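Subclass B3 metallo-beta-lactamase (Sphingobium indicum, PDB 7LUU) probably hydrolyses the beta-lactam ring of antibiotics, using a pair of zinc ions in its active site. Local coordinates at residues E122-H127 and D161-Y166; P228-R233 and A295-E300. All coordinates share one frame; numbering follows the deposited sequence.

From the N terminus, the chain reaches the zinc-binding turn 122-127, passes through helices 131-138 and 146-154, and returns in the loop 161-166, where contact 1 closes its loop. Contact 2 opens later, at 228-233 after strand 216-223, and closes on the last helix, 282-300. The two loops therefore follow in series and neither nest nor cross, with their centres about 15 Å apart. They are joined at their inner segments: Ala231 N lies 3.0 Å from Pro162 O, probably as a hydrogen bond, and Asp165 OD2 forms a 2.8 Å salt bridge with NH1 in one conformer of Arg233. A path of polar contacts thus runs from the metal site through two loops to the C-terminal helix.

Contact 1: E122-H127 and D161-Y166; sequences EPHYDH and DPQFDY. With ZN (zinc ion), chain B; ZN (zinc ion), chain C; SO4 (sulfate ion), chain D.
Asp161 OD2 receives the NE2 hydrogen of His124 at 2.7 Å, with an N-H...O angle of 158°, and it is also hydrogen-bonded to His157. The bond to His124 uses the syn lone pair of OD2 and lies in the imidazole plane; ring and carboxylate are only 15° apart. The other oxygen, Asp161 OD1, makes a weak, longer bond to the same NE2 and accepts from Gln163 N at 2.8 Å, an Asx turn that helps fix the carboxylate's rotation. With NE2 as donor, ND1 of His124 coordinates the first zinc ion at 2.0 Å; the carboxylate is thus a second-shell group that orients a metal ligand and probably makes it a stronger electron donor. Gln163 OE1 merely contacts His124 CE1 at 3.4 Å, its amide turned 69° from the ring and hydrogen-bonded to glycerol, probably from the crystallisation liquor. Glu122 OE2 binds this zinc at 1.9 Å, and His200 completes the protein ligands. The second zinc takes Asp126 OD2, His127 NE2 and His267. Water 2 bridges the metals, 1.9 Å from the first zinc ion, and donates to Asp126 OD1. This is the dinuclear zinc site of the metallo-beta-lactamase fold, here in a subclass B3 enzyme with an active-site glutamate.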
ATOM      1  N   GLU A 122       4.224  -0.571   1.279  1.00 11.32           N
ATOM      2  CA  GLU A 122       5.038  -1.005   2.431  1.00 14.12           C
ATOM      3  C   GLU A 122       5.550  -2.427   2.262  1.00 14.55           C
ATOM      4  O   GLU A 122       4.875  -3.284   1.640  1.00 13.44           O
ATOM      5  CB  GLU A 122       4.254  -0.923   3.752  1.00 14.62           C
ATOM      6  CG  GLU A 122       2.979  -1.866   3.753  1.00 14.74           C
ATOM      7  CD  GLU A 122       2.363  -1.981   5.138  1.00 15.53           C
ATOM      8  OE1 GLU A 122       1.424  -1.173   5.425  1.00 15.53           O
ATOM      9  OE2 GLU A 122       2.750  -2.871   5.905  1.00 16.38           O
ATOM     10  N   PRO A 123       6.687  -2.741   2.861  1.00 13.24           N
ATOM     11  CA  PRO A 123       7.322  -4.039   2.631  1.00 13.00           C
ATOM     12  C   PRO A 123       6.951  -5.039   3.739  1.00 16.90           C
ATOM     13  O   PRO A 123       7.801  -5.557   4.466  1.00 17.89           O
ATOM     14  CB  PRO A 123       8.819  -3.674   2.626  1.00 15.42           C
ATOM     15  CG  PRO A 123       8.891  -2.614   3.662  1.00 13.36           C
ATOM     16  CD  PRO A 123       7.610  -1.783   3.546  1.00 13.36           C
ATOM     17  N   HIS A 124       5.636  -5.273   3.908  1.00 13.06           N
ATOM     18  CA  HIS A 124       5.132  -6.285   4.810  1.00 12.34           C
ATOM     19  C   HIS A 124       4.350  -7.288   3.975  1.00 12.76           C
ATOM     20  O   HIS A 124       3.839  -6.942   2.883  1.00 14.67           O
ATOM     21  CB  HIS A 124       4.192  -5.675   5.835  1.00 15.87           C
ATOM     22  CG  HIS A 124       4.895  -4.987   6.957  1.00 14.53           C
ATOM     23  ND1 HIS A 124       4.211  -4.272   7.914  1.00 16.53           N
ATOM     24  CD2 HIS A 124       6.213  -4.942   7.299  1.00 18.80           C
ATOM     25  CE1 HIS A 124       5.095  -3.816   8.815  1.00 18.80           C
ATOM     26  NE2 HIS A 124       6.309  -4.211   8.472  1.00 18.12           N
ATOM     27  N   TYR A 125       4.296  -8.543   4.457  1.00 13.89           N
ATOM     28  CA  TYR A 125       3.802  -9.583   3.550  1.00 14.23           C
ATOM     29  C   TYR A 125       2.304  -9.479   3.207  1.00 13.65           C
ATOM     30  O   TYR A 125       1.883 -10.099   2.218  1.00 14.29           O
ATOM     31  CB  TYR A 125       4.159 -10.971   4.149  1.00 15.84           C
ATOM     32  CG  TYR A 125       3.359 -11.377   5.379  1.00 14.63           C
ATOM     33  CD1 TYR A 125       2.034 -11.769   5.252  1.00 18.55           C
ATOM     34  CD2 TYR A 125       3.936 -11.400   6.652  1.00 20.54           C
ATOM     35  CE1 TYR A 125       1.304 -12.168   6.312  1.00 21.67           C
ATOM     36  CE2 TYR A 125       3.208 -11.829   7.742  1.00 24.82           C
ATOM     37  CZ  TYR A 125       1.887 -12.181   7.566  1.00 24.50           C
ATOM     38  OH  TYR A 125       1.134 -12.605   8.647  1.00 31.55           O
ATOM     39  N   ASP A 126       1.499  -8.692   3.956  1.00 13.47           N
ATOM     40  CA  ASP A 126       0.089  -8.578   3.588  1.00 13.04           C
ATOM     41  C   ASP A 126      -0.128  -7.520   2.515  1.00 12.34           C
ATOM     42  O   ASP A 126      -1.248  -7.389   2.018  1.00 16.76           O
ATOM     43  CB  ASP A 126      -0.810  -8.283   4.827  1.00 16.82           C
ATOM     44  CG  ASP A 126      -0.348  -7.047   5.647  1.00 17.92           C
ATOM     45  OD1 ASP A 126       0.874  -6.795   5.784  1.00 16.17           O
ATOM     46  OD2 ASP A 126      -1.235  -6.356   6.207  1.00 16.07           O
ATOM     47  N   HIS A 127       0.925  -6.776   2.105  1.00 12.68           N
ATOM     48  CA  HIS A 127       0.817  -5.848   0.982  1.00 13.31           C
ATOM     49  C   HIS A 127       1.828  -6.123  -0.086  1.00 14.98           C
ATOM     50  O   HIS A 127       1.573  -5.857  -1.250  1.00 16.09           O
ATOM     51  CB  HIS A 127       0.983  -4.368   1.468  1.00 14.42           C
ATOM     52  CG  HIS A 127       0.127  -4.068   2.665  1.00 14.16           C
ATOM     53  ND1 HIS A 127      -1.191  -3.672   2.528  1.00 15.58           N
ATOM     54  CD2 HIS A 127       0.342  -4.213   3.988  1.00 15.51           C
ATOM     55  CE1 HIS A 127      -1.749  -3.573   3.738  1.00 15.22           C
ATOM     56  NE2 HIS A 127      -0.835  -3.887   4.635  1.00 13.11           N
ATOM     57  N   ASP A 161      12.061  -1.592  11.895  1.00 18.06           N
ATOM     58  CA  ASP A 161      10.635  -1.796  11.721  1.00 17.96           C
ATOM     59  C   ASP A 161      10.030  -2.095  13.077  1.00 18.27           C
ATOM     60  O   ASP A 161      10.580  -2.936  13.806  1.00 18.87           O
ATOM     61  CB  ASP A 161      10.473  -2.981  10.757  1.00 16.73           C
ATOM     62  CG  ASP A 161       9.044  -3.293  10.382  1.00 20.60           C
ATOM     63  OD1 ASP A 161       8.111  -3.066  11.141  1.00 17.30           O
ATOM     64  OD2 ASP A 161       8.902  -3.826   9.266  1.00 22.68           O
ATOM     65  N   PRO A 162       8.940  -1.414  13.467  1.00 18.09           N
ATOM     66  CA  PRO A 162       8.292  -1.738  14.761  1.00 18.94           C
ATOM     67  C   PRO A 162       7.915  -3.202  14.884  1.00 19.01           C
ATOM     68  O   PRO A 162       7.827  -3.706  15.997  1.00 19.97           O
ATOM     69  CB  PRO A 162       7.023  -0.850  14.773  1.00 18.75           C
ATOM     70  CG  PRO A 162       7.388   0.405  13.923  1.00 18.52           C
ATOM     71  CD  PRO A 162       8.289  -0.265  12.805  1.00 19.70           C
ATOM     72  N   GLN A 163       7.726  -3.919  13.764  1.00 18.15           N
ATOM     73  CA  GLN A 163       7.341  -5.324  13.806  1.00 18.30           C
ATOM     74  C   GLN A 163       8.532  -6.250  13.545  1.00 22.35           C
ATOM     75  O   GLN A 163       8.330  -7.438  13.314  1.00 21.41           O
ATOM     76  CB  GLN A 163       6.219  -5.613  12.799  1.00 20.56           C
ATOM     77  CG  GLN A 163       4.929  -4.881  13.167  1.00 23.39           C
ATOM     78  CD  GLN A 163       3.804  -5.164  12.233  1.00 26.68           C
ATOM     79  OE1 GLN A 163       3.238  -4.240  11.583  1.00 29.27           O
ATOM     80  NE2 GLN A 163       3.427  -6.421  12.170  1.00 26.89           N
ATOM     81  N   PHE A 164       9.764  -5.744  13.665  1.00 18.71           N
ATOM     82  CA  PHE A 164      10.957  -6.598  13.458  1.00 22.98           C
ATOM     83  C   PHE A 164      10.902  -7.912  14.255  1.00 22.00           C
ATOM     84  O   PHE A 164      11.212  -9.012  13.723  1.00 21.81           O
ATOM     85  CB  PHE A 164      12.195  -5.778  13.832  1.00 20.69           C
ATOM     86  CG  PHE A 164      13.458  -6.564  13.752  1.00 20.27           C
ATOM     87  CD1 PHE A 164      13.991  -6.904  12.509  1.00 22.11           C
ATOM     88  CD2 PHE A 164      14.151  -6.988  14.928  1.00 28.52           C
ATOM     89  CE1 PHE A 164      15.165  -7.657  12.423  1.00 28.86           C
ATOM     90  CE2 PHE A 164      15.322  -7.736  14.824  1.00 34.01           C
ATOM     91  CZ  PHE A 164      15.840  -8.052  13.574  1.00 29.81           C
ATOM     92  N   ASP A 165      10.490  -7.851  15.522  1.00 23.02           N
ATOM     93  CA  ASP A 165      10.605  -9.065  16.348  1.00 24.58           C
ATOM     94  C   ASP A 165       9.651 -10.177  15.907  1.00 23.94           C
ATOM     95  O   ASP A 165       9.749 -11.319  16.403  1.00 27.44           O
ATOM     96  CB  ASP A 165      10.336  -8.695  17.825  1.00 26.03           C
ATOM     97  CG  ASP A 165      11.492  -7.996  18.468  1.00 29.23           C
ATOM     98  OD1 ASP A 165      12.552  -7.848  17.822  1.00 32.54           O
ATOM     99  OD2 ASP A 165      11.357  -7.555  19.628  1.00 34.55           O
ATOM    100  N   TYR A 166       8.738  -9.909  15.000  1.00 20.48           N
ATOM    101  CA  TYR A 166       7.855 -10.977  14.515  1.00 24.03           C
ATOM    102  C   TYR A 166       8.585 -11.907  13.582  1.00 26.63           C
ATOM    103  O   TYR A 166       8.131 -13.051  13.383  1.00 23.96           O
ATOM    104  CB  TYR A 166       6.637 -10.428  13.762  1.00 22.04           C
ATOM    105  CG  TYR A 166       5.557  -9.940  14.680  1.00 30.78           C
ATOM    106  CD1 TYR A 166       4.821 -10.832  15.459  1.00 35.63           C
ATOM    107  CD2 TYR A 166       5.256  -8.611  14.764  1.00 32.29           C
ATOM    108  CE1 TYR A 166       3.810 -10.388  16.298  1.00 37.70           C
ATOM    109  CE2 TYR A 166       4.261  -8.160  15.601  1.00 29.13           C
ATOM    110  CZ  TYR A 166       3.552  -9.037  16.366  1.00 37.25           C
ATOM    111  OH  TYR A 166       2.568  -8.534  17.183  1.00 40.81           O
TER
HETATM  112 ZN    ZN B 301       2.361  -3.473   7.676  1.00 17.46          ZN
HETATM  113 ZN    ZN C 302      -1.123  -4.306   6.582  1.00 16.80          ZN
HETATM  114  S   SO4 D 303       3.029 -12.482  11.868  1.00 44.98           S
HETATM  115  O1  SO4 D 303       4.001 -13.239  12.654  1.00 45.85           O
HETATM  116  O2  SO4 D 303       1.970 -11.936  12.720  1.00 49.11           O
HETATM  117  O3  SO4 D 303       3.759 -11.365  11.257  1.00 50.25           O
HETATM  118  O4  SO4 D 303       2.423 -13.352  10.845  1.00 47.05           O
HETATM  119  O   HOH W   1      -0.733  -2.373   7.216  1.00 21.00           O
HETATM  120  O   HOH W   2       0.934  -4.746   7.400  1.00 19.96           O

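Contact 2: P228-R233 and A295-E300; sequences PVSADR and AKRLAE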
ATOM      1  N   PRO A 228      -0.189   2.499  14.057  1.00 16.52           N
ATOM      2  CA  PRO A 228       0.975   2.325  14.925  1.00 18.04           C
ATOM      3  C   PRO A 228       0.893   0.980  15.633  1.00 21.03           C
ATOM      4  O   PRO A 228       0.411   0.890  16.762  1.00 29.59           O
ATOM      5  CB  PRO A 228       0.897   3.523  15.900  1.00 19.84           C
ATOM      6  CG  PRO A 228      -0.580   3.850  15.962  1.00 19.52           C
ATOM      7  CD  PRO A 228      -1.222   3.409  14.587  1.00 17.38           C
ATOM      8  N   VAL A 229       1.396  -0.043  14.996  1.00 19.06           N
ATOM      9  CA  VAL A 229       1.424  -1.365  15.610  1.00 21.05           C
ATOM     10  C   VAL A 229       2.845  -1.886  15.606  1.00 20.87           C
ATOM     11  O   VAL A 229       3.723  -1.416  14.860  1.00 22.55           O
ATOM     12  CB  VAL A 229       0.457  -2.327  14.908  1.00 29.85           C
ATOM     13  CG1 VAL A 229      -0.944  -1.876  15.184  1.00 33.24           C
ATOM     14  CG2 VAL A 229       0.746  -2.333  13.464  1.00 22.74           C
ATOM     15  N   SER A 230       3.102  -2.793  16.528  1.00 19.01           N
ATOM     16  CA  SER A 230       4.469  -3.237  16.706  1.00 16.26           C
ATOM     17  C   SER A 230       4.468  -4.620  17.337  1.00 20.85           C
ATOM     18  O   SER A 230       3.423  -5.143  17.757  1.00 22.74           O
ATOM     19  CB  SER A 230       5.246  -2.253  17.614  1.00 18.13           C
ATOM     20  OG  SER A 230       4.860  -2.505  18.934  1.00 22.23           O
ATOM     21  N   ALA A 231       5.649  -5.194  17.399  1.00 20.52           N
ATOM     22  CA  ALA A 231       5.871  -6.362  18.235  1.00 22.73           C
ATOM     23  C   ALA A 231       5.848  -5.956  19.695  1.00 23.22           C
ATOM     24  O   ALA A 231       5.867  -4.763  20.046  1.00 23.02           O
ATOM     25  CB  ALA A 231       7.218  -7.030  17.905  1.00 23.73           C
ATOM     26  N   ASP A 232       5.883  -6.965  20.574  1.00 22.54           N
ATOM     27  CA  ASP A 232       5.540  -6.718  21.975  1.00 27.62           C
ATOM     28  C   ASP A 232       6.542  -5.818  22.700  1.00 30.47           C
ATOM     29  O   ASP A 232       6.133  -4.978  23.537  1.00 29.17           O
ATOM     30  CB  ASP A 232       5.407  -8.045  22.715  1.00 38.84           C
ATOM     31  CG  ASP A 232       4.108  -8.761  22.392  1.00 57.24           C
ATOM     32  OD1 ASP A 232       3.208  -8.119  21.794  1.00 63.71           O
ATOM     33  OD2 ASP A 232       3.992  -9.966  22.729  1.00 64.70           O
ATOM     34  N   ARG A 233       7.848  -6.007  22.460  0.56 23.46           N
ATOM     35  CA  ARG A 233       8.877  -5.279  23.196  0.56 27.85           C
ATOM     36  C   ARG A 233       9.241  -3.950  22.551  0.56 25.24           C
ATOM     37  O   ARG A 233      10.028  -3.176  23.127  0.56 22.05           O
ATOM     38  CB  ARG A 233      10.154  -6.120  23.315  0.56 32.64           C
ATOM     39  CG  ARG A 233      10.029  -7.407  24.150  0.56 38.71           C
ATOM     40  CD  ARG A 233      11.374  -8.123  24.223  0.56 40.51           C
ATOM     41  NE  ARG A 233      12.021  -8.176  22.914  0.56 45.61           N
ATOM     42  CZ  ARG A 233      13.042  -7.396  22.549  0.56 46.63           C
ATOM     43  NH1 ARG A 233      13.576  -7.512  21.333  0.56 41.25           N
ATOM     44  NH2 ARG A 233      13.515  -6.493  23.404  0.56 45.78           N
ATOM     45  N   ALA A 295      -1.457   8.529  19.786  1.00 18.41           N
ATOM     46  CA  ALA A 295      -1.493   9.153  21.108  1.00 18.05           C
ATOM     47  C   ALA A 295      -1.818   8.122  22.172  1.00 21.24           C
ATOM     48  O   ALA A 295      -1.286   8.174  23.308  1.00 21.52           O
ATOM     49  CB  ALA A 295      -2.544  10.285  21.127  1.00 19.13           C
ATOM     50  N   LYS A 296      -2.782   7.252  21.870  1.00 21.36           N
ATOM     51  CA  LYS A 296      -3.168   6.226  22.839  1.00 22.67           C
ATOM     52  C   LYS A 296      -1.998   5.271  23.099  1.00 22.73           C
ATOM     53  O   LYS A 296      -1.740   4.883  24.254  1.00 22.37           O
ATOM     54  CB  LYS A 296      -4.403   5.482  22.337  1.00 25.26           C
ATOM     55  CG  LYS A 296      -4.924   4.455  23.286  1.00 38.70           C
ATOM     56  CD  LYS A 296      -5.999   3.562  22.631  1.00 51.51           C
ATOM     57  CE  LYS A 296      -7.148   3.293  23.606  1.00 60.17           C
ATOM     58  NZ  LYS A 296      -7.423   1.827  23.718  1.00 69.20           N
ATOM     59  N   ARG A 297      -1.264   4.915  22.043  1.00 20.98           N
ATOM     60  CA  ARG A 297      -0.132   4.010  22.175  1.00 21.65           C
ATOM     61  C   ARG A 297       0.988   4.648  23.002  1.00 23.36           C
ATOM     62  O   ARG A 297       1.534   3.997  23.904  1.00 18.89           O
ATOM     63  CB  ARG A 297       0.364   3.581  20.787  1.00 20.04           C
ATOM     64  CG  ARG A 297       1.688   2.822  20.821  1.00 20.44           C
ATOM     65  CD  ARG A 297       1.596   1.539  21.624  1.00 23.60           C
ATOM     66  NE  ARG A 297       2.937   0.934  21.715  1.00 24.81           N
ATOM     67  CZ  ARG A 297       3.332  -0.150  21.033  1.00 24.76           C
ATOM     68  NH1 ARG A 297       2.473  -0.838  20.243  1.00 22.75           N
ATOM     69  NH2 ARG A 297       4.605  -0.566  21.174  1.00 23.35           N
ATOM     70  N   LEU A 298       1.322   5.925  22.720  1.00 17.71           N
ATOM     71  CA  LEU A 298       2.364   6.619  23.491  1.00 17.87           C
ATOM     72  C   LEU A 298       1.985   6.684  24.951  1.00 19.32           C
ATOM     73  O   LEU A 298       2.832   6.516  25.836  1.00 20.65           O
ATOM     74  CB  LEU A 298       2.606   8.013  22.923  1.00 18.76           C
ATOM     75  CG  LEU A 298       3.085   8.120  21.466  1.00 18.57           C
ATOM     76  CD1 LEU A 298       3.238   9.609  21.143  1.00 22.82           C
ATOM     77  CD2 LEU A 298       4.400   7.463  21.249  1.00 20.38           C
ATOM     78  N   ALA A 299       0.728   6.994  25.234  1.00 19.81           N
ATOM     79  CA  ALA A 299       0.318   7.064  26.631  1.00 23.03           C
ATOM     80  C   ALA A 299       0.444   5.692  27.285  1.00 21.84           C
ATOM     81  O   ALA A 299       0.849   5.580  28.457  1.00 23.89           O
ATOM     82  CB  ALA A 299      -1.113   7.564  26.689  1.00 23.25           C
ATOM     83  N   GLU A 300       0.062   4.638  26.551  1.00 22.17           N
ATOM     84  CA  GLU A 300       0.156   3.281  27.086  1.00 23.29           C
ATOM     85  C   GLU A 300       1.561   2.960  27.520  1.00 22.17           C
ATOM     86  O   GLU A 300       1.764   2.298  28.548  1.00 24.84           O
ATOM     87  CB  GLU A 300      -0.268   2.231  26.038  1.00 24.68           C
ATOM     88  CG  GLU A 300      -1.765   2.180  25.851  1.00 38.57           C
ATOM     89  CD  GLU A 300      -2.210   1.340  24.621  1.00 47.33           C
ATOM     90  OE1 GLU A 300      -1.364   1.012  23.725  1.00 40.83           O
ATOM     91  OE2 GLU A 300      -3.431   1.043  24.550  1.00 46.95           O
TER
HETATM   92  O   HOH W   3      -0.236  -0.281  19.167  1.00 31.45           O
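The guanidinium of Arg297 meets Ser230 at its edge: OG lies close to the guanidinium plane, in front of the end that carries NH1 and NH2, and water 3 lies in the same plane beside NH1. The carbonyl oxygen of Pro228 stands obliquely to the group, and water 3 connects the two. Both terminal nitrogens point to the one hydroxyl oxygen. Arg297 NH2 donates to Ser230 OG at 3.0 Å with an N-H...O angle of 148°, and NH1 donates to that OG at 3.2 Å with an angle of 137°. Neither bond is straight, as expected when two nearly parallel N-H groups share one acceptor set between them. The hydroxyl's own hydrogen is directed elsewhere, to Ala231 O, with OG and that oxygen 2.7 Å apart. OG is thus acceptor twice and donor once. A chi1 of 77° sets it between the backbone N and the carbonyl carbon of Ser230, from where it can serve the next residue's carbonyl and the arginine together. Water 3 adds a second link, donating to Pro228 O at 2.8 Å and accepting from Arg297 NH1 at 3.0 Å. On the helix side, the arginine chain bends at chi2 and then runs out to the loop, while its NE forms a salt bridge with Glu301. Pro228 itself packs on Leu293 and Leu294 of helix 282-300, and the arginine side chain also touches Phe236. The contact joins the loop after strand 216-223 to the C-terminal helix; its polar part runs through one long side chain, beside the packing of Pro228. Chemically, the positive charge has its carboxylate partner, Glu301, just beyond the helix, whereas the loop offers neutral oxygens, so the tie rests on directed hydrogen bonds and a water bridge.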